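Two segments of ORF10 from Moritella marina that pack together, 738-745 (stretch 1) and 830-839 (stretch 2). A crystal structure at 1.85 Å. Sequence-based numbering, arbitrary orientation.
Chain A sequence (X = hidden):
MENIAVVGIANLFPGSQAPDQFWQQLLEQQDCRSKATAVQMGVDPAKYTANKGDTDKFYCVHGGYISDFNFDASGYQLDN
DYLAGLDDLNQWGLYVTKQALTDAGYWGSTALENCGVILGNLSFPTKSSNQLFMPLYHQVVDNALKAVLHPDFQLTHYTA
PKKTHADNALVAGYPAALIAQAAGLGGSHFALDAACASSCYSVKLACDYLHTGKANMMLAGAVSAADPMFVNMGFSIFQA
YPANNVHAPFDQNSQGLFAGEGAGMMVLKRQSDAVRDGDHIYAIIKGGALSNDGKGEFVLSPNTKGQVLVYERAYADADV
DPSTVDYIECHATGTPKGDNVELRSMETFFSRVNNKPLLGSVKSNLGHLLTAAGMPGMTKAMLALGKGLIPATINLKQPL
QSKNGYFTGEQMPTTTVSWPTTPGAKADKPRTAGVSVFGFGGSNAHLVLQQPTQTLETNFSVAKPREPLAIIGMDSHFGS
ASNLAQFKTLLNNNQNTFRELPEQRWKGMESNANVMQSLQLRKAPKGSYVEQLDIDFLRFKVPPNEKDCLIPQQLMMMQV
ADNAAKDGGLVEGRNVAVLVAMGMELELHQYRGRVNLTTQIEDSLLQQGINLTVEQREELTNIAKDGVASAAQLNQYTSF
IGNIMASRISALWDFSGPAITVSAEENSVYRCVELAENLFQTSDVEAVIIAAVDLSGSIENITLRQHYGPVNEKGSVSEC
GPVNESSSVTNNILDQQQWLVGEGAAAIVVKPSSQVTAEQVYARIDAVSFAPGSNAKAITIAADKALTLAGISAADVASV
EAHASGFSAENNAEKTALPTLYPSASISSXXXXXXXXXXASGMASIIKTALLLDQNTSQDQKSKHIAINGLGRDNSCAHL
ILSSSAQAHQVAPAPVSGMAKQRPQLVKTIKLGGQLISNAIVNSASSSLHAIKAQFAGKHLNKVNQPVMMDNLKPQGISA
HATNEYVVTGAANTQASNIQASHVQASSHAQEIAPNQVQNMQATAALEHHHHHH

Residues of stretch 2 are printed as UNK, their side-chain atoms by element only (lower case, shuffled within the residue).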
# COMPACT_ATOMS: atom_id res chain seq x y z
N GLN A 738 -26.81 9.48 5.44
CA GLN A 738 -25.89 9.84 4.37
C GLN A 738 -24.53 10.13 4.98
O GLN A 738 -24.44 10.59 6.13
CB GLN A 738 -26.38 11.08 3.58
CG GLN A 738 -27.72 10.85 2.90
CD GLN A 738 -28.28 12.09 2.24
OE1 GLN A 738 -27.98 13.23 2.64
NE2 GLN A 738 -29.10 11.88 1.23
N TRP A 739 -23.46 9.89 4.22
CA TRP A 739 -22.10 10.13 4.71
C TRP A 739 -21.63 11.54 4.34
O TRP A 739 -22.09 12.14 3.36
CB TRP A 739 -21.11 9.08 4.20
CG TRP A 739 -20.97 8.98 2.70
CD1 TRP A 739 -21.77 8.25 1.85
CD2 TRP A 739 -19.97 9.60 1.88
NE1 TRP A 739 -21.33 8.40 0.55
CE2 TRP A 739 -20.23 9.22 0.54
CE3 TRP A 739 -18.88 10.45 2.15
CZ2 TRP A 739 -19.46 9.67 -0.53
CZ3 TRP A 739 -18.10 10.88 1.10
CH2 TRP A 739 -18.39 10.47 -0.24
N LEU A 740 -20.74 12.09 5.16
CA LEU A 740 -20.25 13.45 4.99
C LEU A 740 -18.84 13.47 4.40
O LEU A 740 -17.96 12.71 4.82
CB LEU A 740 -20.25 14.19 6.33
CG LEU A 740 -21.61 14.44 6.96
CD1 LEU A 740 -21.45 14.59 8.49
CD2 LEU A 740 -22.20 15.70 6.32
N VAL A 741 -18.63 14.36 3.43
CA VAL A 741 -17.32 14.46 2.77
C VAL A 741 -16.32 15.15 3.70
O VAL A 741 -16.62 16.18 4.33
CB VAL A 741 -17.45 15.24 1.44
CG1 VAL A 741 -16.08 15.57 0.89
CG2 VAL A 741 -18.27 14.44 0.40
N GLY A 742 -15.12 14.57 3.81
CA GLY A 742 -14.04 15.22 4.53
C GLY A 742 -12.72 14.68 4.04
O GLY A 742 -12.67 13.63 3.39
N GLU A 743 -11.64 15.40 4.36
CA GLU A 743 -10.32 14.89 3.99
C GLU A 743 -9.26 15.51 4.89
O GLU A 743 -9.51 16.51 5.59
CB GLU A 743 -10.00 15.15 2.51
CG GLU A 743 -9.88 16.63 2.14
CD GLU A 743 -9.70 16.84 0.63
OE1 GLU A 743 -9.43 15.84 -0.08
OE2 GLU A 743 -9.81 18.00 0.14
N GLY A 744 -8.06 14.93 4.86
CA GLY A 744 -6.95 15.49 5.59
C GLY A 744 -5.95 14.43 6.00
O GLY A 744 -5.86 13.36 5.41
N ALA A 745 -5.16 14.79 7.01
CA ALA A 745 -4.02 13.99 7.43
C ALA A 745 -3.77 14.29 8.90
O ALA A 745 -4.09 15.38 9.38
CB ALA A 745 -2.76 14.30 6.59
N UNK A 830 -16.53 12.38 15.63
CA UNK A 830 -15.75 13.44 15.04
C UNK A 830 -16.15 13.69 13.59
O UNK A 830 -15.85 14.75 13.04
c UNK A 830 -13.36 14.27 14.93
c UNK A 830 -14.25 13.06 15.15
c UNK A 830 -13.91 11.91 14.20
N UNK A 831 -16.82 12.73 12.95
CA UNK A 831 -17.21 12.96 11.55
C UNK A 831 -18.26 14.06 11.42
O UNK A 831 -18.41 14.68 10.35
n UNK A 831 -15.73 7.80 11.50
c UNK A 831 -16.63 10.60 10.84
c UNK A 831 -16.05 8.21 10.08
c UNK A 831 -17.73 11.66 10.92
c UNK A 831 -17.11 9.35 10.09
N UNK A 832 -18.99 14.33 12.49
CA UNK A 832 -19.90 15.48 12.50
C UNK A 832 -19.14 16.80 12.39
O UNK A 832 -19.72 17.80 11.94
c UNK A 832 -20.75 15.43 13.76
N UNK A 833 -17.87 16.84 12.79
CA UNK A 833 -17.08 18.07 12.71
C UNK A 833 -16.27 18.16 11.43
O UNK A 833 -16.14 19.25 10.87
n UNK A 833 -17.42 18.99 15.79
c UNK A 833 -16.83 17.94 15.22
c UNK A 833 -16.13 18.19 13.92
o UNK A 833 -16.88 16.81 15.69
N UNK A 834 -15.66 17.05 10.98
CA UNK A 834 -14.71 17.14 9.88
C UNK A 834 -14.99 16.09 8.80
O UNK A 834 -14.16 15.86 7.92
c UNK A 834 -12.78 14.56 10.76
c UNK A 834 -13.25 17.04 10.38
c UNK A 834 -12.84 18.33 11.12
c UNK A 834 -13.04 15.89 11.38
N UNK A 835 -16.17 15.45 8.85
CA UNK A 835 -16.55 14.53 7.78
C UNK A 835 -15.83 13.18 7.85
O UNK A 835 -15.09 12.88 8.78
N UNK A 836 -16.09 12.34 6.85
CA UNK A 836 -15.59 10.96 6.81
C UNK A 836 -14.27 10.96 6.05
O UNK A 836 -14.26 11.19 4.84
c UNK A 836 -15.25 6.74 6.78
c UNK A 836 -16.60 10.05 6.12
n UNK A 836 -16.54 6.43 6.76
c UNK A 836 -16.39 8.59 6.37
c UNK A 836 -17.27 7.57 6.51
n UNK A 836 -15.13 8.04 6.55
N UNK A 837 -13.15 10.71 6.74
CA UNK A 837 -11.85 10.75 6.09
C UNK A 837 -11.32 9.35 5.76
O UNK A 837 -10.11 9.19 5.54
c UNK A 837 -10.85 11.55 6.93
c UNK A 837 -11.38 12.99 7.16
o UNK A 837 -10.66 10.93 8.22
N UNK A 838 -12.21 8.35 5.73
CA UNK A 838 -11.95 7.01 5.20
C UNK A 838 -10.65 6.39 5.71
O UNK A 838 -10.59 5.95 6.86
c UNK A 838 -13.53 7.24 3.28
c UNK A 838 -15.45 8.65 2.74
c UNK A 838 -14.06 8.49 2.99
c UNK A 838 -14.39 6.14 3.41
c UNK A 838 -15.76 6.29 3.14
c UNK A 838 -12.08 7.08 3.67
c UNK A 838 -16.28 7.56 2.82
N UNK A 839 -9.60 6.31 4.89
CA UNK A 839 -8.41 5.60 5.39
C UNK A 839 -7.73 6.32 6.56
O UNK A 839 -6.95 5.69 7.29
c UNK A 839 -7.42 5.36 4.26
n UNK A 839 -8.04 4.85 1.95
c UNK A 839 -7.99 4.42 3.22
o UNK A 839 -8.41 3.33 3.56
O HOH W 1 -14.92 12.00 2.19
O HOH W 2 -11.60 16.97 7.27

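Position 830 carries three carbons, one bearing the other two. It lies out of reach of stretch 1. A side chain branched at CB with two carbons is valine: Val830.

Position 831 has four carbons in a row ending in nitrogen. The chain starts sideways and its end leads away from stretch 1, where the nitrogen is hydrogen-bonded elsewhere in the structure. Its backbone O lies 3.6 Å from Leu740 CD1. This is Lys831.

Position 832 has a single carbon, pointing away. Its CA is 4.4 Å from Leu740 CD1. It is Ala832.

Position 833 has two carbons, the second carrying one oxygen and one nitrogen. It points away and makes no contact. That is an amide on a short stem: Asn833.

Position 834 has four carbons, forked at the first, with one arm two carbons long. It meets stretch 1 through its backbone: Gly742 CA sits 3.5 Å from the backbone O of 834 in a CA-H...O contact. This is Ile834.

Position 835 has no side-chain atoms. It is the first residue after the helix to leave helical angles, and its positive phi favours glycine. A CB here would clash with Val741 O and Gly742 N. It is Gly835.

Position 836 has one carbon, then a five-membered ring of three carbons and two nitrogens. Its backbone N donates to Leu740 O at 2.8 Å. This is His836.

Position 837 has one carbon carrying one oxygen and one carbon. Its methyl carbon lies 3.7 Å from Glu743 N and 3.8 Å from Gly742 C. This is Thr837.

Position 838 has one carbon, then a ring of six carbons with no hydroxyl. A ring carbon lies 3.8 Å from Trp739 CZ3. This is Phe838. Its backbone N donates to His836 ND1 at 3.0 Å.

Position 839 has two carbons, the second with one oxygen and one nitrogen. It is out of reach. This is Asn839.

The contact works by close backbone approach. Gly742 and Gly835 face each other with their CA atoms 4.2 Å apart; a CB on Gly742 would also clash, with Ile834 O and Gly835 CA. The direct hydrogen bond is the one from His836 to Leu740. Water 1 accepts from Gly742 N at 3.0 Å and donates to His836 O at 2.8 Å. Water 2 donates to Glu743 O at 2.7 Å and to Ile834 O at 2.9 Å. Beyond the backbone, the edge of Phe838 meets the face of Trp739, with the planes at 82°.

Stretch 2, residues 830-839: VKANIGHTFN
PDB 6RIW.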